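Glycosyl transferases group 1 family protein (Francisella tularensis subsp. tularensis, PDB 5I45) probably transfers sugar residues from an activated donor, this chain being the C-terminal Rossmann-like domain of a GT-B fold glycosyltransferase. Local coordinates at residues Q19-K24 with D60-V65; K56-W61 with L174-K179; S107-L112 with L129-S134; Y157-E160 with Q165-A168. All coordinates share one frame; numbering follows the deposited sequence.

Contact 1: Q19-K24 with D60-V65; sequences QQWQDK and DWTAVV
Trp21, on helix 17-23, reaches across to strand 61-66 from a backbone that stays well clear of it: the nearest CA atoms, those of Trp21 and Thr62, are 10.3 Å apart, and no hydrogen bond joins the two segments. A span this wide suits tryptophan, a large, long-reaching side chain. Its CG stands anti to the backbone N (chi1 175°), which carries the indole off the helix and onto the strand, with the six-membered ring leading. The far corner of that ring does the touching. CZ2 of Trp21 lies 3.8 Å from CB of Thr62, and CH2 of Trp21 is 3.9 Å from CG2 of Thr62; the two side chains cross at about a right angle. Val64 comes to the edge of the same ring, near its plane, its CG1 4.1 Å from Trp21 CH2. Thr62 and Val64 are two apart on an extended strand, so both turn the same side to the helix, while Ala63 between them turns to helix 44-57. Both are beta-branched, a shape at home in strands. The polar atoms of Trp21 and Thr62 are satisfied in this buried place: Trp21 NE1 hydrogen-bonds to the carbonyl of Gly28, and Thr62 OG1 to that of Pro27, both in the loop before strand 30-35. Helix 17-23 thereby packs on one side of the parallel sheet of this Rossmann-like domain, with Ile26 touching both Trp21 and Val64, while strand 61-66 runs between strands 30-35 and 93-96 and has helix 44-57 on its other side.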
loop_
_atom_site.group_PDB
_atom_site.type_symbol
_atom_site.label_atom_id
_atom_site.label_comp_id
_atom_site.label_asym_id
_atom_site.label_seq_id
_atom_site.Cartn_x
_atom_site.Cartn_y
_atom_site.Cartn_z
ATOM N N GLN A 19 9.507 -13.367 -5.748
ATOM C CA GLN A 19 10.948 -13.377 -5.475
ATOM C C GLN A 19 11.389 -12.010 -4.922
ATOM O O GLN A 19 12.200 -11.953 -4.024
ATOM C CB GLN A 19 11.766 -13.740 -6.731
ATOM C CG GLN A 19 13.258 -13.887 -6.436
ATOM C CD GLN A 19 13.518 -15.002 -5.477
ATOM O OE1 GLN A 19 13.242 -16.155 -5.784
ATOM N NE2 GLN A 19 14.019 -14.673 -4.278
ATOM N N GLN A 20 10.846 -10.921 -5.464
ATOM C CA GLN A 20 11.179 -9.580 -4.953
ATOM C C GLN A 20 10.774 -9.462 -3.479
ATOM O O GLN A 20 11.526 -8.918 -2.680
ATOM C CB GLN A 20 10.486 -8.487 -5.760
ATOM C CG GLN A 20 10.811 -8.419 -7.238
ATOM C CD GLN A 20 12.277 -8.223 -7.496
ATOM O OE1 GLN A 20 12.957 -9.093 -8.092
ATOM N NE2 GLN A 20 12.815 -7.131 -6.975
ATOM N N TRP A 21 9.607 -10.001 -3.128
ATOM C CA TRP A 21 9.188 -10.016 -1.729
ATOM C C TRP A 21 10.145 -10.871 -0.895
ATOM O O TRP A 21 10.580 -10.442 0.181
ATOM C CB TRP A 21 7.744 -10.519 -1.597
ATOM C CG TRP A 21 7.354 -10.650 -0.176
ATOM C CD1 TRP A 21 7.453 -11.784 0.584
ATOM C CD2 TRP A 21 6.927 -9.605 0.718
ATOM N NE1 TRP A 21 7.114 -11.512 1.886
ATOM C CE2 TRP A 21 6.769 -10.191 1.995
ATOM C CE3 TRP A 21 6.665 -8.243 0.571
ATOM C CZ2 TRP A 21 6.338 -9.461 3.103
ATOM C CZ3 TRP A 21 6.254 -7.528 1.690
ATOM C CH2 TRP A 21 6.102 -8.135 2.918
ATOM N N GLN A 22 10.480 -12.078 -1.366
ATOM C CA GLN A 22 11.427 -12.912 -0.614
ATOM C C GLN A 22 12.737 -12.176 -0.334
ATOM O O GLN A 22 13.290 -12.293 0.771
ATOM C CB GLN A 22 11.697 -14.237 -1.349
ATOM C CG GLN A 22 10.538 -15.199 -1.308
ATOM C CD GLN A 22 10.192 -15.593 0.102
ATOM O OE1 GLN A 22 11.079 -16.059 0.859
ATOM N NE2 GLN A 22 8.940 -15.431 0.488
ATOM N N ASP A 23 13.211 -11.392 -1.292
ATOM C CA ASP A 23 14.514 -10.717 -1.151
ATOM C C ASP A 23 14.502 -9.671 -0.056
ATOM O O ASP A 23 15.549 -9.278 0.406
ATOM C CB ASP A 23 14.927 -10.039 -2.462
ATOM C CG ASP A 23 15.235 -11.017 -3.587
ATOM O OD1 ASP A 23 15.374 -12.227 -3.365
ATOM O OD2 ASP A 23 15.305 -10.514 -4.717
ATOM N N LYS A 24 13.313 -9.237 0.380
ATOM C CA LYS A 24 13.222 -8.263 1.501
ATOM C C LYS A 24 13.494 -8.881 2.872
ATOM O O LYS A 24 13.699 -8.169 3.851
ATOM C CB LYS A 24 11.859 -7.566 1.496
ATOM C CG LYS A 24 11.591 -6.732 0.232
ATOM C CD LYS A 24 12.617 -5.629 0.045
ATOM C CE LYS A 24 12.207 -4.641 -1.032
ATOM N NZ LYS A 24 13.265 -3.630 -1.253
ATOM N N ASP A 60 -0.457 -15.833 5.485
ATOM C CA ASP A 60 0.630 -15.680 4.514
ATOM C C ASP A 60 0.865 -14.238 4.046
ATOM O O ASP A 60 1.782 -13.978 3.286
ATOM C CB ASP A 60 0.358 -16.522 3.259
ATOM C CG ASP A 60 0.523 -18.011 3.483
ATOM O OD1 ASP A 60 1.319 -18.449 4.340
ATOM O OD2 ASP A 60 -0.131 -18.762 2.733
ATOM N N TRP A 61 0.023 -13.319 4.527
ATOM C CA TRP A 61 0.082 -11.923 4.133
ATOM C C TRP A 61 0.696 -11.077 5.216
ATOM O O TRP A 61 0.485 -11.317 6.421
ATOM C CB TRP A 61 -1.313 -11.414 3.723
ATOM C CG TRP A 61 -1.711 -11.952 2.356
ATOM C CD1 TRP A 61 -2.057 -13.244 2.044
ATOM C CD2 TRP A 61 -1.714 -11.234 1.115
ATOM N NE1 TRP A 61 -2.278 -13.366 0.698
ATOM C CE2 TRP A 61 -2.112 -12.128 0.114
ATOM C CE3 TRP A 61 -1.430 -9.900 0.765
ATOM C CZ2 TRP A 61 -2.224 -11.737 -1.219
ATOM C CZ3 TRP A 61 -1.552 -9.524 -0.555
ATOM C CH2 TRP A 61 -1.935 -10.445 -1.531
ATOM N N THR A 62 1.418 -10.055 4.792
ATOM C CA THR A 62 2.124 -9.146 5.698
ATOM C C THR A 62 1.906 -7.721 5.236
ATOM O O THR A 62 1.905 -7.463 4.054
ATOM C CB THR A 62 3.614 -9.496 5.681
ATOM O OG1 THR A 62 3.750 -10.786 6.251
ATOM C CG2 THR A 62 4.472 -8.483 6.444
ATOM N N ALA A 63 1.707 -6.810 6.171
ATOM C CA ALA A 63 1.578 -5.403 5.888
ATOM C C ALA A 63 2.860 -4.703 6.293
ATOM O O ALA A 63 3.384 -4.980 7.381
ATOM C CB ALA A 63 0.401 -4.809 6.656
ATOM N N VAL A 64 3.322 -3.760 5.471
ATOM C CA VAL A 64 4.508 -2.971 5.743
ATOM C C VAL A 64 4.187 -1.495 5.671
ATOM O O VAL A 64 3.458 -1.027 4.784
ATOM C CB VAL A 64 5.721 -3.315 4.823
ATOM C CG1 VAL A 64 6.244 -4.698 5.127
ATOM C CG2 VAL A 64 5.389 -3.198 3.357
ATOM N N VAL A 65 4.723 -0.754 6.632
ATOM C CA VAL A 65 4.594 0.690 6.639
ATOM C C VAL A 65 5.971 1.217 6.205
ATOM O O VAL A 65 6.983 1.008 6.927
ATOM C CB VAL A 65 4.247 1.194 8.029
ATOM C CG1 VAL A 65 4.199 2.716 8.038
ATOM C CG2 VAL A 65 2.919 0.600 8.484
#

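Contact 2: K56-W61 with L174-K179; sequences KKYPDW and LISDSK
Ile175 lies between two aromatic rings: CG2 sits over Tyr58 and also touches Trp61, while CG1 and CD1 lie mainly on Trp61. The methyl CG2 is over the centre of the Tyr58 ring, 3.5 Å from the centroid and 10° off the ring normal, a CH-pi contact. CG1 of Ile175 does the same over the six-membered ring of Trp61, 3.7 Å from that centroid and only 5° off the normal, and CG2 also comes to within 3.4 Å of Trp61 NE1. The beta-branch makes this possible: with CG1 anti to the carbonyl carbon (chi1 -66°), CG1 is sent over the six-membered ring of Trp61 and CG2 is left wedged between Tyr58 and the NE1 side of the indole. The opposite face of Tyr58 carries CG of Lys57, off toward the rim.

Tyr58 and Trp61 are the first and last residues of a type I beta turn, closed by the bond from Trp61 N to Tyr58 O. This turn links helix 44-57 to strand 61-66 in the alternating alpha/beta order of the Rossmann-like domain, and Ile175 belongs to the end of helix 164-176, packed against it.

Toward the surface the contact becomes polar, which suits tyrosine, a ring with a hydroxyl at its end. Tyr58 OH hydrogen-bonds to Asp172, which also forms a salt bridge with Lys57, and it accepts a bond from a water, 2.9 Å away, at the edge of the ring and in its plane.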
loop_
_atom_site.group_PDB
_atom_site.type_symbol
_atom_site.label_atom_id
_atom_site.label_comp_id
_atom_site.label_asym_id
_atom_site.label_seq_id
_atom_site.Cartn_x
_atom_site.Cartn_y
_atom_site.Cartn_z
ATOM N N LYS A 56 -5.424 -11.288 10.584
ATOM C CA LYS A 56 -5.780 -12.419 11.437
ATOM C C LYS A 56 -6.308 -13.553 10.561
ATOM O O LYS A 56 -6.090 -14.735 10.836
ATOM C CB LYS A 56 -6.855 -12.018 12.436
ATOM C CG LYS A 56 -6.375 -11.154 13.581
ATOM C CD LYS A 56 -7.552 -10.441 14.238
ATOM C CE LYS A 56 -7.120 -9.370 15.226
ATOM N NZ LYS A 56 -6.841 -9.943 16.569
ATOM N N LYS A 57 -7.006 -13.183 9.497
ATOM C CA LYS A 57 -7.615 -14.121 8.579
ATOM C C LYS A 57 -6.652 -14.765 7.550
ATOM O O LYS A 57 -6.894 -15.857 7.049
ATOM C CB LYS A 57 -8.760 -13.379 7.866
ATOM C CG LYS A 57 -9.611 -14.259 7.013
ATOM C CD LYS A 57 -10.798 -13.501 6.417
ATOM C CE LYS A 57 -11.561 -14.430 5.501
ATOM N NZ LYS A 57 -12.595 -13.666 4.730
ATOM N N TYR A 58 -5.558 -14.072 7.232
ATOM C CA TYR A 58 -4.638 -14.501 6.180
ATOM C C TYR A 58 -3.177 -14.563 6.617
ATOM O O TYR A 58 -2.399 -13.611 6.415
ATOM C CB TYR A 58 -4.749 -13.511 5.022
ATOM C CG TYR A 58 -6.094 -13.489 4.382
ATOM C CD1 TYR A 58 -6.523 -14.561 3.618
ATOM C CD2 TYR A 58 -6.920 -12.399 4.517
ATOM C CE1 TYR A 58 -7.759 -14.539 3.018
ATOM C CE2 TYR A 58 -8.154 -12.364 3.918
ATOM C CZ TYR A 58 -8.579 -13.433 3.164
ATOM O OH TYR A 58 -9.823 -13.366 2.553
ATOM N N PRO A 59 -2.785 -15.696 7.203
ATOM C CA PRO A 59 -1.437 -15.833 7.733
ATOM C C PRO A 59 -0.266 -15.631 6.784
ATOM O O PRO A 59 0.805 -15.242 7.234
ATOM C CB PRO A 59 -1.446 -17.261 8.291
ATOM C CG PRO A 59 -2.860 -17.436 8.748
ATOM C CD PRO A 59 -3.662 -16.796 7.666
ATOM N N ASP A 60 -0.457 -15.833 5.485
ATOM C CA ASP A 60 0.630 -15.680 4.514
ATOM C C ASP A 60 0.865 -14.238 4.046
ATOM O O ASP A 60 1.782 -13.978 3.286
ATOM C CB ASP A 60 0.358 -16.522 3.259
ATOM C CG ASP A 60 0.523 -18.011 3.483
ATOM O OD1 ASP A 60 1.319 -18.449 4.340
ATOM O OD2 ASP A 60 -0.131 -18.762 2.733
ATOM N N TRP A 61 0.023 -13.319 4.527
ATOM C CA TRP A 61 0.082 -11.923 4.133
ATOM C C TRP A 61 0.696 -11.077 5.216
ATOM O O TRP A 61 0.485 -11.317 6.421
ATOM C CB TRP A 61 -1.313 -11.414 3.723
ATOM C CG TRP A 61 -1.711 -11.952 2.356
ATOM C CD1 TRP A 61 -2.057 -13.244 2.044
ATOM C CD2 TRP A 61 -1.714 -11.234 1.115
ATOM N NE1 TRP A 61 -2.278 -13.366 0.698
ATOM C CE2 TRP A 61 -2.112 -12.128 0.114
ATOM C CE3 TRP A 61 -1.430 -9.900 0.765
ATOM C CZ2 TRP A 61 -2.224 -11.737 -1.219
ATOM C CZ3 TRP A 61 -1.552 -9.524 -0.555
ATOM C CH2 TRP A 61 -1.935 -10.445 -1.531
ATOM N N LEU A 174 -9.498 -8.543 -2.303
ATOM C CA LEU A 174 -8.336 -8.678 -3.185
ATOM C C LEU A 174 -7.467 -9.867 -2.828
ATOM O O LEU A 174 -6.882 -10.472 -3.702
ATOM C CB LEU A 174 -7.511 -7.414 -3.208
ATOM C CG LEU A 174 -8.179 -6.191 -3.874
ATOM C CD1 LEU A 174 -7.332 -4.971 -3.662
ATOM C CD2 LEU A 174 -8.326 -6.449 -5.359
ATOM N N ILE A 175 -7.359 -10.188 -1.550
ATOM C CA ILE A 175 -6.567 -11.334 -1.135
ATOM C C ILE A 175 -7.322 -12.616 -1.444
ATOM O O ILE A 175 -6.711 -13.601 -1.868
ATOM C CB ILE A 175 -6.237 -11.263 0.352
ATOM C CG1 ILE A 175 -5.311 -10.080 0.611
ATOM C CG2 ILE A 175 -5.609 -12.571 0.802
ATOM C CD1 ILE A 175 -5.166 -9.722 2.077
ATOM N N SER A 176 -8.629 -12.617 -1.260
ATOM C CA SER A 176 -9.392 -13.837 -1.474
ATOM C C SER A 176 -9.703 -14.194 -2.903
ATOM O O SER A 176 -10.072 -15.353 -3.174
ATOM C CB SER A 176 -10.702 -13.756 -0.775
ATOM O OG SER A 176 -11.384 -14.941 -1.044
ATOM N N ASP A 177 -9.654 -13.200 -3.790
ATOM C CA ASP A 177 -9.861 -13.423 -5.233
ATOM C C ASP A 177 -8.677 -12.914 -6.019
ATOM O O ASP A 177 -8.642 -11.793 -6.445
ATOM C CB ASP A 177 -11.172 -12.725 -5.652
ATOM C CG ASP A 177 -11.621 -13.068 -7.043
ATOM O OD1 ASP A 177 -10.810 -13.521 -7.879
ATOM O OD2 ASP A 177 -12.838 -12.857 -7.309
ATOM N N SER A 178 -7.669 -13.758 -6.141
ATOM C CA SER A 178 -6.434 -13.372 -6.804
ATOM C C SER A 178 -6.641 -13.047 -8.271
ATOM O O SER A 178 -5.971 -12.170 -8.795
ATOM C CB SER A 178 -5.362 -14.437 -6.636
ATOM O OG SER A 178 -5.712 -15.624 -7.278
ATOM N N LYS A 179 -7.556 -13.748 -8.948
ATOM C CA LYS A 179 -7.785 -13.434 -10.351
ATOM C C LYS A 179 -8.320 -12.010 -10.492
ATOM O O LYS A 179 -7.925 -11.285 -11.368
ATOM C CB LYS A 179 -8.714 -14.461 -11.005
ATOM C CG LYS A 179 -8.046 -15.804 -11.258
ATOM C CD LYS A 179 -9.021 -16.830 -11.821
ATOM C CE LYS A 179 -9.735 -17.679 -10.766
ATOM N NZ LYS A 179 -10.803 -17.048 -9.930
HETATM O O HOH W 1 -10.404 -15.969 1.533
#

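Contact 3: S107-L112 with L129-S134; sequences SWYRAL and LEAMAS
Apolar packing dominates, and Tyr109 carries nearly all of it. Its ring lies against the backbone of helix 126-133: CD1 of Tyr109 is 3.6 Å from CA of Ala131, and CE1 is 3.7 Å from the Ala131 methyl CB. Alanine suits this place because its short side chain lets the helices close to 5.9 Å between the CA atoms of Tyr109 and Ala131. CB of Glu130 makes a CH-pi contact over a face of the ring, 4.1 Å from the Tyr109 centroid and 28° off the normal.

Two polar groups meet the tyrosine at its two ends. Extended beyond CG, Glu130 crosses the ring obliquely and brings OE1 to 3.0 Å from Tyr109 OH, with the carboxylate plane turned 76° from the ring. At the other end of the tyrosine, Ser134 OG lies 3.4 Å from Tyr109 CB. That hydroxyl donates to the carbonyl O of Glu130, one turn back, at 2.8 Å, so a small polar residue at the helix end satisfies its own buried hydrogen within the helix.

Phe35 stacks on Tyr109, bringing in the end of strand 30-35. Two helices that each precede a strand of one parallel sheet, 114-117 and 137-140, are thus packed together, as in the Rossmann-like half of GT-B glycosyltransferases.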
loop_
_atom_site.group_PDB
_atom_site.type_symbol
_atom_site.label_atom_id
_atom_site.label_comp_id
_atom_site.label_asym_id
_atom_site.label_seq_id
_atom_site.Cartn_x
_atom_site.Cartn_y
_atom_site.Cartn_z
ATOM N N SER A 107 11.774 -0.287 -5.415
ATOM C CA SER A 107 11.900 -1.723 -5.201
ATOM C C SER A 107 10.799 -2.243 -4.287
ATOM O O SER A 107 10.425 -3.412 -4.389
ATOM C CB SER A 107 13.278 -2.113 -4.608
ATOM O OG SER A 107 13.419 -1.706 -3.279
ATOM N N TRP A 108 10.340 -1.415 -3.355
ATOM C CA TRP A 108 9.246 -1.846 -2.484
ATOM C C TRP A 108 7.968 -2.019 -3.263
ATOM O O TRP A 108 7.268 -2.996 -3.085
ATOM C CB TRP A 108 9.022 -0.899 -1.291
ATOM C CG TRP A 108 9.857 -1.254 -0.130
ATOM C CD1 TRP A 108 10.957 -0.609 0.326
ATOM C CD2 TRP A 108 9.694 -2.401 0.697
ATOM N NE1 TRP A 108 11.463 -1.249 1.419
ATOM C CE2 TRP A 108 10.712 -2.364 1.665
ATOM C CE3 TRP A 108 8.770 -3.445 0.727
ATOM C CZ2 TRP A 108 10.844 -3.346 2.652
ATOM C CZ3 TRP A 108 8.905 -4.416 1.719
ATOM C CH2 TRP A 108 9.912 -4.349 2.648
ATOM N N TYR A 109 7.657 -1.096 -4.164
ATOM C CA TYR A 109 6.455 -1.275 -4.971
ATOM C C TYR A 109 6.522 -2.598 -5.726
ATOM O O TYR A 109 5.518 -3.311 -5.830
ATOM C CB TYR A 109 6.241 -0.135 -5.951
ATOM C CG TYR A 109 5.779 1.148 -5.319
ATOM C CD1 TYR A 109 4.487 1.272 -4.848
ATOM C CD2 TYR A 109 6.622 2.237 -5.200
ATOM C CE1 TYR A 109 4.033 2.453 -4.319
ATOM C CE2 TYR A 109 6.170 3.419 -4.642
ATOM C CZ TYR A 109 4.876 3.505 -4.216
ATOM O OH TYR A 109 4.406 4.681 -3.666
ATOM N N ARG A 110 7.716 -2.934 -6.207
ATOM C CA ARG A 110 7.909 -4.189 -6.955
ATOM C C ARG A 110 7.720 -5.452 -6.131
ATOM O O ARG A 110 7.520 -6.531 -6.681
ATOM C CB ARG A 110 9.292 -4.197 -7.619
ATOM C CG ARG A 110 9.328 -3.362 -8.866
ATOM C CD ARG A 110 10.611 -3.538 -9.660
ATOM N NE ARG A 110 11.721 -2.731 -9.160
ATOM C CZ ARG A 110 11.900 -1.438 -9.432
ATOM N NH1 ARG A 110 11.004 -0.757 -10.178
ATOM N NH2 ARG A 110 12.973 -0.812 -8.940
ATOM N N ALA A 111 7.796 -5.326 -4.812
ATOM C CA ALA A 111 7.637 -6.452 -3.906
ATOM C C ALA A 111 6.206 -6.612 -3.394
ATOM O O ALA A 111 5.903 -7.639 -2.786
ATOM C CB ALA A 111 8.586 -6.317 -2.726
ATOM N N LEU A 112 5.340 -5.614 -3.636
ATOM C CA LEU A 112 4.005 -5.601 -3.022
ATOM C C LEU A 112 2.869 -5.951 -3.961
ATOM O O LEU A 112 2.834 -5.495 -5.104
ATOM C CB LEU A 112 3.730 -4.188 -2.464
ATOM C CG LEU A 112 4.660 -3.770 -1.334
ATOM C CD1 LEU A 112 4.545 -2.274 -1.096
ATOM C CD2 LEU A 112 4.449 -4.579 -0.071
ATOM N N LEU A 129 -0.237 6.425 -8.444
ATOM C CA LEU A 129 0.337 6.255 -9.777
ATOM C C LEU A 129 1.586 5.381 -9.766
ATOM O O LEU A 129 1.767 4.541 -10.658
ATOM C CB LEU A 129 0.647 7.595 -10.412
ATOM C CG LEU A 129 -0.555 8.473 -10.690
ATOM C CD1 LEU A 129 -0.079 9.816 -11.190
ATOM C CD2 LEU A 129 -1.490 7.826 -11.688
ATOM N N GLU A 130 2.450 5.573 -8.781
ATOM C CA GLU A 130 3.683 4.779 -8.666
ATOM C C GLU A 130 3.317 3.301 -8.466
ATOM O O GLU A 130 3.938 2.410 -9.057
ATOM C CB GLU A 130 4.524 5.297 -7.502
ATOM C CG GLU A 130 5.193 6.652 -7.743
ATOM C CD GLU A 130 5.756 7.307 -6.471
ATOM O OE1 GLU A 130 5.680 6.739 -5.385
ATOM O OE2 GLU A 130 6.272 8.443 -6.568
ATOM N N ALA A 131 2.330 3.055 -7.615
ATOM C CA ALA A 131 1.873 1.695 -7.325
ATOM C C ALA A 131 1.267 1.058 -8.575
ATOM O O ALA A 131 1.574 -0.090 -8.905
ATOM C CB ALA A 131 0.885 1.693 -6.196
HETATM N N MSE A 132 0.413 1.796 -9.275
HETATM C CA MSE A 132 -0.207 1.284 -10.490
HETATM C C MSE A 132 0.799 1.026 -11.585
HETATM O O MSE A 132 0.694 0.035 -12.300
HETATM C CB MSE A 132 -1.294 2.270 -10.945
HETATM C CG MSE A 132 -2.431 2.311 -9.913
HETATM SE SE MSE A 132 -3.573 3.912 -10.029
HETATM C CE MSE A 132 -4.803 3.291 -11.473
ATOM N N ALA A 133 1.782 1.903 -11.717
ATOM C CA ALA A 133 2.858 1.698 -12.702
ATOM C C ALA A 133 3.659 0.433 -12.390
ATOM O O ALA A 133 4.263 -0.146 -13.301
ATOM C CB ALA A 133 3.755 2.924 -12.757
ATOM N N SER A 134 3.650 0.032 -11.125
ATOM C CA SER A 134 4.355 -1.165 -10.718
ATOM C C SER A 134 3.463 -2.399 -10.708
ATOM O O SER A 134 3.897 -3.456 -10.288
ATOM C CB SER A 134 4.953 -0.966 -9.328
ATOM O OG SER A 134 5.702 0.242 -9.243
#

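Contact 4: Y157-E160 with Q165-A168; sequences YLVE and QQIA
Gln166 and Glu160 join the last strand of the Rossmann-like domain's parallel sheet to the helix that follows it, across a short connection. The one hydrogen bond between the segments runs from Glu160 N to Gln166 OE1 at 2.9 Å, nearly straight at 166°, with the donor tilted 28° from the carbonyl plane of the amide. Glutamine suits the place: its chain is extended beyond CG, long enough to bring a side-chain acceptor up to the backbone N-H of Glu160. The two side chains lie alongside each other and point the same way, the carboxylate and amide planes 70° apart. CB of Glu160 is 3.6 Å from Gln166 OE1.

Beside this hydrogen bond lies an apolar contact. Val159 turns toward the helix, and its CG1 packs near the Gln166 backbone, 3.8 Å from Gln166 O, while its other methyl turns to Ile167. Valine and isoleucine, both branched at CB, cross here at about a right angle and fill the space between strand and helix.

In the next shell, Ser163 OG receives a hydrogen bond from Gln166 N, holding the first turn of helix 164-176. Backbone bonds from Tyr157 and Val159 to Ala140 tie the strand to its neighbour 137-140. On its other flank Ile167 touches Glu46 and Ala50 of helix 44-57. Toward the strand, the methylene CG1 of Ile167 meets the methyl CG2 of Val159 at 3.9 Å.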
loop_
_atom_site.group_PDB
_atom_site.type_symbol
_atom_site.label_atom_id
_atom_site.label_comp_id
_atom_site.label_asym_id
_atom_site.label_seq_id
_atom_site.Cartn_x
_atom_site.Cartn_y
_atom_site.Cartn_z
ATOM N N TYR A 157 -9.608 0.512 -6.056
ATOM C CA TYR A 157 -10.758 0.691 -5.198
ATOM C C TYR A 157 -10.688 2.016 -4.542
ATOM O O TYR A 157 -9.591 2.598 -4.333
ATOM C CB TYR A 157 -10.861 -0.440 -4.173
ATOM C CG TYR A 157 -11.178 -1.661 -4.932
ATOM C CD1 TYR A 157 -12.487 -1.997 -5.219
ATOM C CD2 TYR A 157 -10.162 -2.376 -5.539
ATOM C CE1 TYR A 157 -12.779 -3.102 -6.010
ATOM C CE2 TYR A 157 -10.425 -3.455 -6.338
ATOM C CZ TYR A 157 -11.730 -3.813 -6.592
ATOM O OH TYR A 157 -11.958 -4.897 -7.384
ATOM N N LEU A 158 -11.876 2.523 -4.266
ATOM C CA LEU A 158 -12.014 3.773 -3.540
ATOM C C LEU A 158 -12.683 3.501 -2.200
ATOM O O LEU A 158 -13.647 2.732 -2.095
ATOM C CB LEU A 158 -12.827 4.783 -4.343
ATOM C CG LEU A 158 -12.084 5.305 -5.562
ATOM C CD1 LEU A 158 -12.983 6.100 -6.484
ATOM C CD2 LEU A 158 -10.875 6.137 -5.182
ATOM N N VAL A 159 -12.166 4.142 -1.178
ATOM C CA VAL A 159 -12.769 4.073 0.150
ATOM C C VAL A 159 -12.946 5.468 0.684
ATOM O O VAL A 159 -12.281 6.392 0.261
ATOM C CB VAL A 159 -11.932 3.239 1.143
ATOM C CG1 VAL A 159 -11.876 1.796 0.669
ATOM C CG2 VAL A 159 -10.528 3.784 1.347
ATOM N N GLU A 160 -13.874 5.605 1.622
ATOM C CA GLU A 160 -13.974 6.868 2.336
ATOM C C GLU A 160 -12.773 7.041 3.255
ATOM O O GLU A 160 -12.219 6.056 3.749
ATOM C CB GLU A 160 -15.249 6.898 3.172
ATOM C CG GLU A 160 -16.517 6.897 2.323
ATOM C CD GLU A 160 -16.656 8.125 1.463
ATOM O OE1 GLU A 160 -16.324 9.244 1.905
ATOM O OE2 GLU A 160 -17.146 7.967 0.323
ATOM N N GLN A 165 -12.564 -0.169 8.421
ATOM C CA GLN A 165 -13.292 -1.356 7.961
ATOM C C GLN A 165 -13.476 -1.361 6.444
ATOM O O GLN A 165 -13.459 -2.424 5.844
ATOM C CB GLN A 165 -14.638 -1.533 8.678
ATOM C CG GLN A 165 -15.234 -2.932 8.522
ATOM C CD GLN A 165 -14.288 -4.012 9.005
ATOM O OE1 GLN A 165 -13.714 -3.900 10.081
ATOM N NE2 GLN A 165 -14.077 -5.038 8.174
ATOM N N GLN A 166 -13.666 -0.192 5.820
ATOM C CA GLN A 166 -13.794 -0.170 4.367
ATOM C C GLN A 166 -12.479 -0.638 3.713
ATOM O O GLN A 166 -12.497 -1.374 2.735
ATOM C CB GLN A 166 -14.201 1.201 3.846
ATOM C CG GLN A 166 -15.641 1.536 4.109
ATOM C CD GLN A 166 -16.014 2.900 3.598
ATOM O OE1 GLN A 166 -15.426 3.385 2.616
ATOM N NE2 GLN A 166 -16.997 3.526 4.241
ATOM N N ILE A 167 -11.342 -0.211 4.253
ATOM C CA ILE A 167 -10.049 -0.690 3.742
ATOM C C ILE A 167 -9.948 -2.215 3.936
ATOM O O ILE A 167 -9.579 -2.937 3.012
ATOM C CB ILE A 167 -8.878 0.026 4.423
ATOM C CG1 ILE A 167 -8.872 1.537 4.119
ATOM C CG2 ILE A 167 -7.557 -0.604 3.964
ATOM C CD1 ILE A 167 -7.892 2.324 4.958
ATOM N N ALA A 168 -10.285 -2.698 5.127
ATOM C CA ALA A 168 -10.230 -4.133 5.369
ATOM C C ALA A 168 -11.080 -4.924 4.411
ATOM O O ALA A 168 -10.669 -5.994 3.952
ATOM C CB ALA A 168 -10.630 -4.433 6.803
#

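How the contacts relate
All four contacts belong to one domain, built on a parallel sheet in the strand order 93-96, 61-66, 30-35, 114-117, 137-140, 157-158. Contacts 1 and 2 follow one another at the turn into strand 61-66 and share Asp60 and Trp61, with centres 13 Å apart. Contact 1 also meets contact 3, 12 Å away, where Lys24 probably bonds to Ser107. Contact 4, at the outermost strand 157-158, shares helix 164-176 with contact 2 and lies about 22 Å from contact 1, centre to centre. Contact 2 joins residues more than a hundred positions apart, and contacts 3 and 4 form in series between its segments, so helix 164-176 packs back onto the early part of the domain.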